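Local coordinates for protein Cif-like 1 (PDB 7JQY) that is probably an epoxide hydrolase of the alpha/beta hydrolase fold, related to the bacterial enzyme Cif and assembled as an octamer, at residues B[29-41]-B[102-114]. The protein carries 1 engineered substitution. Residues are numbered along the deposited sequence; the frame is centred on the assembly and turned at random.
Sequences RYAQLDDVRLHYV and AGDIRALVHQLGA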
loop_
_atom_site.group_PDB
_atom_site.type_symbol
_atom_site.label_atom_id
_atom_site.label_comp_id
_atom_site.label_asym_id
_atom_site.label_seq_id
_atom_site.Cartn_x
_atom_site.Cartn_y
_atom_site.Cartn_z
ATOM N N ARG B 29 21.620 -13.472 -25.807
ATOM C CA ARG B 29 22.434 -14.636 -25.510
ATOM C C ARG B 29 22.892 -14.551 -24.064
ATOM O O ARG B 29 22.921 -13.474 -23.455
ATOM C CB ARG B 29 23.661 -14.703 -26.433
ATOM C CG ARG B 29 23.619 -15.730 -27.530
ATOM C CD ARG B 29 22.686 -15.334 -28.647
ATOM N NE ARG B 29 22.450 -16.469 -29.541
ATOM C CZ ARG B 29 21.246 -16.931 -29.871
ATOM N NH1 ARG B 29 20.157 -16.256 -29.526
ATOM N NH2 ARG B 29 21.131 -17.986 -30.671
ATOM N N TYR B 30 23.282 -15.701 -23.533
ATOM C CA TYR B 30 23.836 -15.814 -22.195
ATOM C C TYR B 30 25.223 -16.426 -22.287
ATOM O O TYR B 30 25.518 -17.208 -23.196
ATOM C CB TYR B 30 22.976 -16.681 -21.270
ATOM C CG TYR B 30 21.641 -16.088 -20.878
ATOM C CD1 TYR B 30 20.456 -16.611 -21.384
ATOM C CD2 TYR B 30 21.560 -15.035 -19.980
ATOM C CE1 TYR B 30 19.222 -16.078 -21.021
ATOM C CE2 TYR B 30 20.343 -14.502 -19.609
ATOM C CZ TYR B 30 19.175 -15.028 -20.129
ATOM O OH TYR B 30 17.956 -14.501 -19.765
ATOM N N ALA B 31 26.080 -16.048 -21.348
ATOM C CA ALA B 31 27.394 -16.658 -21.216
ATOM C C ALA B 31 27.557 -17.095 -19.774
ATOM O O ALA B 31 27.472 -16.273 -18.859
ATOM C CB ALA B 31 28.507 -15.693 -21.620
ATOM N N GLN B 32 27.754 -18.384 -19.570
ATOM C CA GLN B 32 27.984 -18.897 -18.232
ATOM C C GLN B 32 29.463 -18.714 -17.934
ATOM O O GLN B 32 30.318 -19.243 -18.651
ATOM C CB GLN B 32 27.557 -20.362 -18.114
ATOM C CG GLN B 32 27.484 -20.875 -16.683
ATOM C CD GLN B 32 26.401 -20.181 -15.880
ATOM O OE1 GLN B 32 25.254 -20.108 -16.308
ATOM N NE2 GLN B 32 26.769 -19.642 -14.719
ATOM N N LEU B 33 29.763 -17.938 -16.907
ATOM C CA LEU B 33 31.130 -17.866 -16.443
ATOM C C LEU B 33 31.235 -18.898 -15.340
ATOM O O LEU B 33 30.350 -19.746 -15.200
ATOM C CB LEU B 33 31.477 -16.446 -16.007
ATOM C CG LEU B 33 31.128 -15.435 -17.100
ATOM C CD1 LEU B 33 31.639 -14.036 -16.764
ATOM C CD2 LEU B 33 31.672 -15.908 -18.444
ATOM N N ASP B 34 32.293 -18.846 -14.532
ATOM C CA ASP B 34 32.524 -19.989 -13.651
ATOM C C ASP B 34 31.414 -20.147 -12.638
ATOM O O ASP B 34 31.093 -21.278 -12.252
ATOM C CB ASP B 34 33.851 -19.856 -12.902
ATOM C CG ASP B 34 35.014 -20.315 -13.711
ATOM O OD1 ASP B 34 34.822 -21.254 -14.504
ATOM O OD2 ASP B 34 36.101 -19.730 -13.562
ATOM N N ASP B 35 30.777 -19.055 -12.255
ATOM C CA ASP B 35 29.642 -19.170 -11.364
ATOM C C ASP B 35 28.523 -18.193 -11.707
ATOM O O ASP B 35 27.365 -18.477 -11.375
ATOM C CB ASP B 35 30.147 -19.015 -9.919
ATOM C CG ASP B 35 29.471 -20.045 -9.001
ATOM O OD1 ASP B 35 28.876 -21.028 -9.546
ATOM O OD2 ASP B 35 29.685 -20.018 -7.792
ATOM N N VAL B 36 28.853 -17.028 -12.337
ATOM C CA VAL B 36 27.934 -15.938 -12.685
ATOM C C VAL B 36 27.549 -16.063 -14.160
ATOM O O VAL B 36 28.408 -16.337 -15.009
ATOM C CB VAL B 36 28.601 -14.569 -12.441
ATOM C CG1 VAL B 36 27.752 -13.424 -12.990
ATOM C CG2 VAL B 36 28.902 -14.388 -10.961
ATOM N N ARG B 37 26.266 -15.865 -14.486
ATOM C CA ARG B 37 25.813 -15.819 -15.880
ATOM C C ARG B 37 25.602 -14.376 -16.338
ATOM O O ARG B 37 24.936 -13.595 -15.649
ATOM C CB ARG B 37 24.517 -16.618 -16.068
ATOM C CG ARG B 37 23.975 -16.648 -17.514
ATOM C CD ARG B 37 22.757 -17.587 -17.637
ATOM N NE ARG B 37 21.571 -16.956 -17.069
ATOM C CZ ARG B 37 20.338 -17.455 -17.098
ATOM N NH1 ARG B 37 20.089 -18.626 -17.675
ATOM N NH2 ARG B 37 19.345 -16.769 -16.542
ATOM N N LEU B 38 26.176 -14.030 -17.493
ATOM C CA LEU B 38 26.036 -12.705 -18.077
ATOM C C LEU B 38 25.154 -12.768 -19.317
ATOM O O LEU B 38 25.262 -13.698 -20.124
ATOM C CB LEU B 38 27.393 -12.094 -18.457
ATOM C CG LEU B 38 28.333 -11.675 -17.326
ATOM C CD1 LEU B 38 29.383 -10.706 -17.859
ATOM C CD2 LEU B 38 27.581 -11.073 -16.148
ATOM N N HIS B 39 24.296 -11.759 -19.460
ATOM C CA HIS B 39 23.424 -11.581 -20.610
ATOM C C HIS B 39 24.020 -10.546 -21.556
ATOM O O HIS B 39 24.604 -9.550 -21.119
ATOM C CB HIS B 39 22.032 -11.146 -20.142
ATOM C CG HIS B 39 21.115 -10.723 -21.244
ATOM N ND1 HIS B 39 20.884 -9.398 -21.548
ATOM C CD2 HIS B 39 20.343 -11.444 -22.093
ATOM C CE1 HIS B 39 20.026 -9.321 -22.549
ATOM N NE2 HIS B 39 19.681 -10.549 -22.897
ATOM N N TYR B 40 23.885 -10.784 -22.856
ATOM C CA TYR B 40 24.407 -9.842 -23.829
ATOM C C TYR B 40 23.589 -9.948 -25.097
ATOM O O TYR B 40 22.917 -10.954 -25.352
ATOM C CB TYR B 40 25.899 -10.067 -24.140
ATOM C CG TYR B 40 26.219 -11.404 -24.786
ATOM C CD1 TYR B 40 26.241 -12.574 -24.031
ATOM C CD2 TYR B 40 26.493 -11.496 -26.148
ATOM C CE1 TYR B 40 26.530 -13.804 -24.615
ATOM C CE2 TYR B 40 26.785 -12.717 -26.738
ATOM C CZ TYR B 40 26.798 -13.865 -25.967
ATOM O OH TYR B 40 27.083 -15.078 -26.551
ATOM N N VAL B 41 23.654 -8.890 -25.889
ATOM C CA VAL B 41 22.967 -8.814 -27.169
ATOM C C VAL B 41 24.033 -8.694 -28.244
ATOM O O VAL B 41 24.972 -7.899 -28.103
ATOM C CB VAL B 41 21.982 -7.628 -27.198
ATOM C CG1 VAL B 41 21.355 -7.464 -28.564
ATOM C CG2 VAL B 41 20.905 -7.848 -26.158
ATOM N N ALA B 102 35.840 -6.202 -14.993
ATOM C CA ALA B 102 36.542 -6.311 -16.264
ATOM C C ALA B 102 36.910 -7.760 -16.554
ATOM O O ALA B 102 36.877 -8.188 -17.711
ATOM C CB ALA B 102 37.778 -5.417 -16.272
ATOM N N GLY B 103 37.265 -8.524 -15.514
ATOM C CA GLY B 103 37.565 -9.939 -15.702
ATOM C C GLY B 103 36.376 -10.727 -16.221
ATOM O O GLY B 103 36.532 -11.630 -17.047
ATOM N N ASP B 104 35.172 -10.389 -15.752
ATOM C CA ASP B 104 33.965 -11.001 -16.299
ATOM C C ASP B 104 33.851 -10.724 -17.791
ATOM O O ASP B 104 33.574 -11.628 -18.589
ATOM C CB ASP B 104 32.727 -10.472 -15.579
ATOM C CG ASP B 104 32.726 -10.791 -14.106
ATOM O OD1 ASP B 104 32.143 -9.991 -13.338
ATOM O OD2 ASP B 104 33.280 -11.845 -13.719
ATOM N N ILE B 105 34.073 -9.471 -18.191
ATOM C CA ILE B 105 33.938 -9.127 -19.600
ATOM C C ILE B 105 34.979 -9.866 -20.423
ATOM O O ILE B 105 34.703 -10.322 -21.542
ATOM C CB ILE B 105 34.044 -7.604 -19.790
ATOM C CG1 ILE B 105 33.009 -6.908 -18.909
ATOM C CG2 ILE B 105 33.876 -7.252 -21.258
ATOM C CD1 ILE B 105 31.600 -7.463 -19.107
ATOM N N ARG B 106 36.182 -10.022 -19.875
ATOM C CA ARG B 106 37.227 -10.738 -20.595
ATOM C C ARG B 106 36.884 -12.217 -20.761
ATOM O O ARG B 106 37.101 -12.791 -21.833
ATOM C CB ARG B 106 38.562 -10.564 -19.879
ATOM C CG ARG B 106 39.715 -11.231 -20.584
ATOM C CD ARG B 106 41.017 -10.806 -19.965
ATOM N NE ARG B 106 42.159 -11.402 -20.640
ATOM C CZ ARG B 106 42.912 -12.357 -20.108
ATOM N NH1 ARG B 106 42.579 -12.885 -18.936
ATOM N NH2 ARG B 106 43.945 -12.837 -20.790
ATOM N N ALA B 107 36.354 -12.851 -19.716
ATOM C CA ALA B 107 36.010 -14.269 -19.820
ATOM C C ALA B 107 34.946 -14.509 -20.882
ATOM O O ALA B 107 35.017 -15.491 -21.627
ATOM C CB ALA B 107 35.542 -14.799 -18.466
ATOM N N LEU B 108 33.984 -13.589 -21.005
ATOM C CA LEU B 108 32.935 -13.726 -22.010
ATOM C C LEU B 108 33.483 -13.518 -23.418
ATOM O O LEU B 108 33.086 -14.220 -24.353
ATOM C CB LEU B 108 31.816 -12.718 -21.721
ATOM C CG LEU B 108 30.645 -12.535 -22.694
ATOM C CD1 LEU B 108 29.415 -12.046 -21.936
ATOM C CD2 LEU B 108 30.961 -11.581 -23.840
ATOM N N VAL B 109 34.397 -12.562 -23.589
ATOM C CA VAL B 109 35.017 -12.362 -24.896
ATOM C C VAL B 109 35.815 -13.595 -25.293
ATOM O O VAL B 109 35.802 -14.021 -26.456
ATOM C CB VAL B 109 35.912 -11.108 -24.883
ATOM C CG1 VAL B 109 36.741 -11.048 -26.159
ATOM C CG2 VAL B 109 35.080 -9.842 -24.704
ATOM N N HIS B 110 36.533 -14.181 -24.334
ATOM C CA HIS B 110 37.299 -15.385 -24.624
ATOM C C HIS B 110 36.385 -16.557 -24.961
ATOM O O HIS B 110 36.724 -17.371 -25.824
ATOM C CB HIS B 110 38.221 -15.699 -23.447
ATOM C CG HIS B 110 39.355 -14.728 -23.309
ATOM N ND1 HIS B 110 40.572 -15.073 -22.761
ATOM C CD2 HIS B 110 39.461 -13.424 -23.670
ATOM C CE1 HIS B 110 41.375 -14.022 -22.780
ATOM N NE2 HIS B 110 40.725 -13.009 -23.326
ATOM N N GLN B 111 35.215 -16.642 -24.322
ATOM C CA GLN B 111 34.283 -17.715 -24.652
ATOM C C GLN B 111 33.715 -17.557 -26.053
ATOM O O GLN B 111 33.343 -18.558 -26.673
ATOM C CB GLN B 111 33.131 -17.766 -23.650
ATOM C CG GLN B 111 33.452 -18.417 -22.334
ATOM C CD GLN B 111 32.191 -18.765 -21.570
ATOM O OE1 GLN B 111 31.085 -18.664 -22.109
ATOM N NE2 GLN B 111 32.345 -19.157 -20.307
ATOM N N LEU B 112 33.678 -16.338 -26.585
ATOM C CA LEU B 112 33.186 -16.125 -27.935
ATOM C C LEU B 112 34.275 -16.300 -28.974
ATOM O O LEU B 112 34.028 -16.057 -30.160
ATOM C CB LEU B 112 32.575 -14.728 -28.059
ATOM C CG LEU B 112 31.286 -14.535 -27.266
ATOM C CD1 LEU B 112 30.729 -13.144 -27.449
ATOM C CD2 LEU B 112 30.272 -15.579 -27.697
ATOM N N GLY B 113 35.460 -16.744 -28.565
ATOM C CA GLY B 113 36.509 -17.033 -29.512
ATOM C C GLY B 113 37.381 -15.856 -29.863
ATOM O O GLY B 113 38.258 -15.989 -30.724
ATOM N N ALA B 114 37.159 -14.700 -29.255
ATOM C CA ALA B 114 37.953 -13.538 -29.605
ATOM C C ALA B 114 39.083 -13.331 -28.608
ATOM O O ALA B 114 39.039 -13.779 -27.459
ATOM C CB ALA B 114 37.084 -12.278 -29.668
HETATM O O HOH W 1 28.456 -19.822 -21.888
#
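Asp104 meets the hairpin with its aliphatic part: its CB lies 3.9 Å from Leu33 CD1 and also touches Leu38 CD1, while its carboxylate is held by a salt bridge to Arg84. Although the CB of Ile105 is directed away from the hairpin, the side chain bends back and sets CD1 against Leu38 CD1, the two chains crossing at about a right angle. Next along the helix, the methyl of Ala107 packs against Leu33 CD2, the second branch of the leucine at the hairpin's turn.

Leu108 fills the middle. Its first torsion is trans (chi1 174°), CG lying beside the carbonyl carbon, which sends Leu108 CD1 among three hairpin residues, 3.8 Å from Ala31 CB and equally far from Tyr40 CD1, with Leu38 CB close by; Val79 of strand 77-82 adjoins it.

Gln111 supplies the polar clasp at the solvent-exposed side of the contact. Its extended chain carries NE2 to Gln32 O, a short bond of 2.6 Å with an N-H...O angle of 160°, the donor somewhat out of the carbonyl plane. OE1 accepts from a water that in turn accepts from Gln32 N, so the amide is tied to Gln32 directly at O and through water at N, which tends to fix its rotation. Leu112 closes the row, Leu112 CD2 lying 3.4 Å from Tyr40 OH and Leu112 CD1 near Tyr40 CE2, just before Gly113 ends the helix in a Schellman motif.

The axis of helix 102-111 runs at 108° to that of strand 29-32, packing an alpha-helix over the antiparallel N-terminal hairpin that forms one margin of the central sheet in the alpha/beta hydrolase fold.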